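Local atomic coordinates of amidohydrolase (Xanthomonas campestris pv. campestris, PDB entry 4DZH), a protein that probably deaminates adenosine-type substrates such as 5'-methylthioadenosine, as a zinc-binding amidohydrolase of the ATZ/TRZ family with a TIM-barrel fold. Residues A[214-217]-A[218-222]; A[177-180]-A[181-185]. One frame throughout, in Å; residues are numbered along the deposited sequence.

Contact 1: residues A[214-217]-A[218-222]; sequences VRML and ADQLD. With ZN (zinc ion), chain H.
Leu217 and Leu221 meet one turn apart near the C-terminal end of helix 208-221, which closes in a Schellman motif beside a bound zinc ion. The backbone joins them by an i to i+4 hydrogen bond, Leu221 N to Leu217 O at 2.8 Å, and CB of Leu217 lies 4.3 Å from CD1 of Leu221. The CG of Leu221 stands beside its own backbone N (chi1 -53°), which lays the root of the side chain over the same carbonyl, CG to Leu217 O being 3.4 Å. Three further bonds of this type, from Ala218, Asp219 and Gln220 back to Val214, Arg215 and Met216, continue the helical pattern. Leu217 and Gln220 run side by side in the same direction, with CD2 of Leu217 3.9 Å from OE1 of Gln220. Further out, Val214, Leu217 and Ala218 rest on Phe198 of strand 194-200, while Arg215 turns to a salt bridge with Glu212. Asp222 has positive phi (60°) and acts as the C-prime residue; its amide makes a weak bond to Asp219 O, and Met223 N reaches Ala218 O. At this helix end the Leu221 carbonyl, probably no longer taken by an i+4 amide, binds zinc through O at 2.2 Å; His185 and three waters complete the site, and one of those waters donates to Asp222 O at 2.8 Å.

Contact 2: residues A[177-180]-A[181-185]; sequences YFAR and AGELH. With ZN (zinc ion), chain H.
Residues 177-180 and 181-185 form one uninterrupted piece of helix 174-188, the helix of a beta-alpha-beta unit between strands 156-163 and 194-200. The evidence is four consecutive i to i+4 bonds, running from Ala181 N to Tyr177 O at 3.0 Å through to Leu184 N to Arg180 O at 2.9 Å. Glu183 passes over the Ala179 carbonyl, its CG beside its own backbone N (chi1 -71°) and 3.3 Å from Ala179 O, then runs on extended. The charged ends of Arg180 and Glu183 stay apart, NH1 of Arg180 to OE1 of Glu183 being 5.1 Å, and a water bridges them, accepting from NH1 at 3.0 Å and donating to OE1 at 2.9 Å. The guanidinium is held more directly by Trp170, through a hydrogen bond from NH2 to its O and a cation-pi contact. Phe178, Ala181 and Leu184 face the barrel strands. His185 has CG anti to its backbone N (chi1 167°), and its ring extends off the helix until NE2 binds zinc at 2.0 Å. With ND1 hydrogen-bonded to a residue nearby in the chain, both ring nitrogens are engaged, which should restrict rotation of the ring and hold NE2 on the zinc.

From the N terminus, strand 156-163 leads into helix 174-188, which carries contact 2; strand 194-200 follows, and helix 208-221 with contact 1 comes next. The two contacts are therefore in series, neither nested nor crossed, and each is local to its own helix, closing no loop longer than a helical turn. The centres of contacts 1 and 2 lie about 12 Å apart. The helices meet at two places: Phe178 CD1 lies 3.6 Å from Leu217 CD1, with Val214 also against that ring, and His185 and Leu221 share one zinc ion and its three waters. Metal at one end and apolar packing at the other thus join successive helices outside the barrel strands.

Contact 1: residues A[214-217]-A[218-222]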
ATOM      1  N   VAL A 214       2.292 -21.397  30.831  1.00 25.95           N
ATOM      2  CA  VAL A 214       2.837 -21.301  29.487  1.00 25.10           C
ATOM      3  C   VAL A 214       4.373 -21.391  29.525  1.00 25.99           C
ATOM      4  O   VAL A 214       4.991 -22.048  28.685  1.00 27.63           O
ATOM      5  CB  VAL A 214       2.424 -19.971  28.852  1.00 23.95           C
ATOM      6  CG1 VAL A 214       3.317 -19.611  27.624  1.00 23.26           C
ATOM      7  CG2 VAL A 214       0.962 -20.020  28.472  1.00 25.13           C
ATOM      8  N   ARG A 215       5.003 -20.707  30.473  1.00 26.45           N
ATOM      9  CA  ARG A 215       6.460 -20.745  30.524  1.00 30.48           C
ATOM     10  C   ARG A 215       6.955 -22.197  30.723  1.00 30.87           C
ATOM     11  O   ARG A 215       7.873 -22.664  30.025  1.00 30.30           O
ATOM     12  CB  ARG A 215       6.976 -19.860  31.661  1.00 33.32           C
ATOM     13  CG  ARG A 215       8.472 -19.935  31.853  1.00 34.15           C
ATOM     14  CD  ARG A 215       8.869 -19.572  33.278  1.00 40.43           C
ATOM     15  NE  ARG A 215       8.318 -20.556  34.210  1.00 39.40           N
ATOM     16  CZ  ARG A 215       8.809 -21.780  34.376  1.00 42.24           C
ATOM     17  NH1 ARG A 215       9.870 -22.162  33.678  1.00 44.76           N
ATOM     18  NH2 ARG A 215       8.234 -22.621  35.227  1.00 40.82           N
ATOM     19  N   MET A 216       6.336 -22.902  31.665  0.54 30.62           N
ATOM     20  CA  MET A 216       6.747 -24.263  31.973  0.54 32.63           C
ATOM     21  C   MET A 216       6.530 -25.233  30.807  0.54 30.88           C
ATOM     22  O   MET A 216       7.428 -26.006  30.468  0.54 31.22           O
ATOM     23  CB  MET A 216       6.036 -24.761  33.228  0.54 35.30           C
ATOM     24  CG  MET A 216       6.380 -26.186  33.566  0.54 36.70           C
ATOM     25  SD  MET A 216       5.139 -27.320  32.954  0.54 40.93           S
ATOM     26  CE  MET A 216       3.816 -26.978  34.111  0.54 41.11           C
ATOM     27  N   LEU A 217       5.351 -25.174  30.188  1.00 28.82           N
ATOM     28  CA  LEU A 217       5.017 -26.052  29.074  1.00 27.20           C
ATOM     29  C   LEU A 217       5.766 -25.703  27.794  1.00 26.59           C
ATOM     30  O   LEU A 217       6.124 -26.595  27.033  1.00 30.25           O
ATOM     31  CB  LEU A 217       3.499 -26.091  28.824  1.00 28.97           C
ATOM     32  CG  LEU A 217       2.654 -26.677  29.976  1.00 31.01           C
ATOM     33  CD1 LEU A 217       1.164 -26.580  29.713  1.00 33.29           C
ATOM     34  CD2 LEU A 217       3.041 -28.135  30.202  1.00 31.58           C
ATOM     35  N   ALA A 218       6.030 -24.421  27.563  1.00 27.61           N
ATOM     36  CA  ALA A 218       6.801 -24.051  26.370  1.00 27.16           C
ATOM     37  C   ALA A 218       8.242 -24.604  26.440  1.00 29.76           C
ATOM     38  O   ALA A 218       8.793 -25.033  25.431  1.00 28.03           O
ATOM     39  CB  ALA A 218       6.814 -22.568  26.183  1.00 25.46           C
ATOM     40  N   ASP A 219       8.858 -24.592  27.625  1.00 30.81           N
ATOM     41  CA  ASP A 219      10.160 -25.242  27.801  1.00 37.89           C
ATOM     42  C   ASP A 219      10.037 -26.766  27.704  1.00 35.10           C
ATOM     43  O   ASP A 219      10.771 -27.398  26.951  1.00 34.66           O
ATOM     44  CB  ASP A 219      10.794 -24.834  29.138  1.00 48.99           C
ATOM     45  CG  ASP A 219      12.021 -25.683  29.503  1.00 57.58           C
ATOM     46  OD1 ASP A 219      13.083 -25.512  28.857  1.00 60.24           O
ATOM     47  OD2 ASP A 219      11.922 -26.513  30.445  1.00 60.66           O
ATOM     48  N   GLN A 220       9.082 -27.350  28.424  1.00 32.66           N
ATOM     49  CA  GLN A 220       8.864 -28.804  28.394  1.00 36.05           C
ATOM     50  C   GLN A 220       8.585 -29.386  27.001  1.00 37.15           C
ATOM     51  O   GLN A 220       9.081 -30.463  26.650  1.00 36.52           O
ATOM     52  CB  GLN A 220       7.707 -29.163  29.326  1.00 40.07           C
ATOM     53  CG  GLN A 220       7.311 -30.631  29.342  1.00 44.81           C
ATOM     54  CD  GLN A 220       6.092 -30.895  30.220  1.00 44.93           C
ATOM     55  OE1 GLN A 220       5.991 -30.385  31.342  1.00 44.28           O
ATOM     56  NE2 GLN A 220       5.158 -31.687  29.707  1.00 47.26           N
ATOM     57  N   LEU A 221       7.749 -28.703  26.222  1.00 31.78           N
ATOM     58  CA  LEU A 221       7.318 -29.257  24.935  1.00 32.91           C
ATOM     59  C   LEU A 221       8.088 -28.647  23.778  1.00 31.22           C
ATOM     60  O   LEU A 221       7.862 -29.010  22.610  1.00 31.51           O
ATOM     61  CB  LEU A 221       5.824 -29.024  24.716  1.00 29.21           C
ATOM     62  CG  LEU A 221       4.913 -29.502  25.835  1.00 33.50           C
ATOM     63  CD1 LEU A 221       3.510 -28.965  25.619  1.00 31.43           C
ATOM     64  CD2 LEU A 221       4.907 -31.048  25.930  1.00 34.76           C
ATOM     65  N   ASP A 222       8.985 -27.715  24.094  1.00 32.11           N
ATOM     66  CA  ASP A 222       9.811 -27.049  23.085  1.00 31.74           C
ATOM     67  C   ASP A 222       8.960 -26.302  22.031  1.00 30.70           C
ATOM     68  O   ASP A 222       8.936 -26.659  20.829  1.00 32.24           O
ATOM     69  CB  ASP A 222      10.771 -28.044  22.423  1.00 39.61           C
ATOM     70  CG  ASP A 222      11.803 -27.357  21.540  1.00 45.66           C
ATOM     71  OD1 ASP A 222      12.157 -26.193  21.839  1.00 45.19           O
ATOM     72  OD2 ASP A 222      12.259 -27.990  20.554  1.00 48.59           O
TER
HETATM   73 ZN    ZN H 507       7.643 -30.713  21.265  0.80 38.99          ZN
HETATM   74  O   HOH W   1       8.003 -29.150  19.821  0.80 36.12           O
HETATM   75  O   HOH W   2       8.010 -31.757  19.470  0.80 39.58           O
HETATM   76  O   HOH W   3       8.414 -32.156  22.762  0.80 28.39           O

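Contact 2: residues A[177-180]-A[181-185]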
ATOM      1  N   TYR A 177      -8.102 -24.968  28.008  1.00 25.92           N
ATOM      2  CA  TYR A 177      -7.236 -24.278  27.051  1.00 22.14           C
ATOM      3  C   TYR A 177      -5.899 -25.006  26.965  1.00 24.80           C
ATOM      4  O   TYR A 177      -5.354 -25.226  25.871  1.00 24.63           O
ATOM      5  CB  TYR A 177      -6.994 -22.805  27.449  1.00 23.32           C
ATOM      6  CG  TYR A 177      -8.131 -21.856  27.037  1.00 22.33           C
ATOM      7  CD1 TYR A 177      -8.285 -21.436  25.712  1.00 19.26           C
ATOM      8  CD2 TYR A 177      -9.032 -21.350  28.001  1.00 21.93           C
ATOM      9  CE1 TYR A 177      -9.335 -20.581  25.344  1.00 20.85           C
ATOM     10  CE2 TYR A 177     -10.066 -20.479  27.636  1.00 23.55           C
ATOM     11  CZ  TYR A 177     -10.209 -20.092  26.319  1.00 23.33           C
ATOM     12  OH  TYR A 177     -11.230 -19.228  25.933  1.00 25.83           O
ATOM     13  N   PHE A 178      -5.356 -25.382  28.111  1.00 23.70           N
ATOM     14  CA  PHE A 178      -4.080 -26.076  28.091  1.00 22.57           C
ATOM     15  C   PHE A 178      -4.199 -27.522  27.558  1.00 25.56           C
ATOM     16  O   PHE A 178      -3.258 -28.000  26.929  1.00 24.16           O
ATOM     17  CB  PHE A 178      -3.382 -25.996  29.458  1.00 24.41           C
ATOM     18  CG  PHE A 178      -2.801 -24.619  29.751  1.00 24.46           C
ATOM     19  CD1 PHE A 178      -1.567 -24.241  29.226  1.00 24.51           C
ATOM     20  CD2 PHE A 178      -3.501 -23.701  30.542  1.00 26.30           C
ATOM     21  CE1 PHE A 178      -1.032 -22.979  29.488  1.00 26.37           C
ATOM     22  CE2 PHE A 178      -2.963 -22.430  30.837  1.00 26.63           C
ATOM     23  CZ  PHE A 178      -1.730 -22.071  30.322  1.00 26.00           C
ATOM     24  N   ALA A 179      -5.345 -28.184  27.762  1.00 22.28           N
ATOM     25  CA  ALA A 179      -5.536 -29.557  27.248  1.00 22.63           C
ATOM     26  C   ALA A 179      -5.544 -29.486  25.718  1.00 24.60           C
ATOM     27  O   ALA A 179      -4.828 -30.250  25.059  1.00 23.84           O
ATOM     28  CB  ALA A 179      -6.837 -30.149  27.758  1.00 25.16           C
ATOM     29  N   ARG A 180      -6.337 -28.565  25.159  1.00 22.75           N
ATOM     30  CA  ARG A 180      -6.260 -28.314  23.704  1.00 23.27           C
ATOM     31  C   ARG A 180      -4.847 -28.004  23.197  1.00 22.09           C
ATOM     32  O   ARG A 180      -4.460 -28.510  22.124  1.00 24.92           O
ATOM     33  CB  ARG A 180      -7.187 -27.191  23.223  1.00 27.08           C
ATOM     34  CG  ARG A 180      -8.615 -27.240  23.705  1.00 37.26           C
ATOM     35  CD  ARG A 180      -9.455 -28.193  22.945  1.00 40.88           C
ATOM     36  NE  ARG A 180     -10.739 -27.572  22.665  1.00 46.14           N
ATOM     37  CZ  ARG A 180     -11.562 -27.965  21.694  1.00 49.02           C
ATOM     38  NH1 ARG A 180     -11.228 -29.002  20.922  1.00 49.82           N
ATOM     39  NH2 ARG A 180     -12.723 -27.325  21.500  1.00 47.41           N
ATOM     40  N   ALA A 181      -4.112 -27.125  23.891  1.00 21.86           N
ATOM     41  CA  ALA A 181      -2.747 -26.811  23.468  1.00 21.76           C
ATOM     42  C   ALA A 181      -1.903 -28.076  23.420  1.00 24.85           C
ATOM     43  O   ALA A 181      -1.205 -28.344  22.426  1.00 23.29           O
ATOM     44  CB  ALA A 181      -2.115 -25.765  24.368  1.00 20.67           C
ATOM     45  N   GLY A 182      -1.999 -28.890  24.472  1.00 26.83           N
ATOM     46  CA  GLY A 182      -1.222 -30.113  24.509  1.00 25.53           C
ATOM     47  C   GLY A 182      -1.615 -31.067  23.403  1.00 25.84           C
ATOM     48  O   GLY A 182      -0.755 -31.725  22.804  1.00 23.63           O
ATOM     49  N   GLU A 183      -2.909 -31.137  23.105  1.00 22.45           N
ATOM     50  CA  GLU A 183      -3.368 -32.017  22.029  1.00 25.13           C
ATOM     51  C   GLU A 183      -2.821 -31.535  20.678  1.00 27.19           C
ATOM     52  O   GLU A 183      -2.421 -32.337  19.833  1.00 28.09           O
ATOM     53  CB  GLU A 183      -4.894 -32.090  21.983  1.00 29.09           C
ATOM     54  CG  GLU A 183      -5.521 -32.861  23.164  1.00 38.03           C
ATOM     55  CD  GLU A 183      -7.040 -32.688  23.264  1.00 48.51           C
ATOM     56  OE1 GLU A 183      -7.698 -32.426  22.228  1.00 50.75           O
ATOM     57  OE2 GLU A 183      -7.577 -32.810  24.394  1.00 55.13           O
ATOM     58  N   LEU A 184      -2.764 -30.219  20.498  1.00 23.32           N
ATOM     59  CA  LEU A 184      -2.300 -29.659  19.242  1.00 21.52           C
ATOM     60  C   LEU A 184      -0.839 -30.004  19.052  1.00 20.39           C
ATOM     61  O   LEU A 184      -0.428 -30.441  17.979  1.00 22.85           O
ATOM     62  CB  LEU A 184      -2.491 -28.137  19.231  1.00 19.25           C
ATOM     63  CG  LEU A 184      -2.118 -27.456  17.909  1.00 18.25           C
ATOM     64  CD1 LEU A 184      -3.135 -27.738  16.786  1.00 20.27           C
ATOM     65  CD2 LEU A 184      -1.901 -25.935  18.123  1.00 20.91           C
ATOM     66  N   HIS A 185      -0.042 -29.793  20.087  1.00 19.61           N
ATOM     67  CA  HIS A 185       1.375 -30.120  20.011  1.00 22.16           C
ATOM     68  C   HIS A 185       1.640 -31.604  19.708  1.00 25.58           C
ATOM     69  O   HIS A 185       2.461 -31.917  18.847  1.00 26.44           O
ATOM     70  CB  HIS A 185       2.085 -29.690  21.306  1.00 25.65           C
ATOM     71  CG  HIS A 185       3.463 -30.260  21.441  1.00 31.86           C
ATOM     72  ND1 HIS A 185       3.700 -31.505  21.987  1.00 35.44           N
ATOM     73  CD2 HIS A 185       4.673 -29.776  21.062  1.00 33.40           C
ATOM     74  CE1 HIS A 185       4.998 -31.759  21.951  1.00 36.37           C
ATOM     75  NE2 HIS A 185       5.608 -30.731  21.387  1.00 35.59           N
TER
HETATM   76 ZN    ZN H 507       7.643 -30.713  21.265  0.80 38.99          ZN
HETATM   77  O   HOH W   4      -8.498 -30.136  20.604  1.00 36.96           O
HETATM   78  O   HOH W   1       8.003 -29.150  19.821  0.80 36.12           O
HETATM   79  O   HOH W   2       8.010 -31.757  19.470  0.80 39.58           O
HETATM   80  O   HOH W   3       8.414 -32.156  22.762  0.80 28.39           O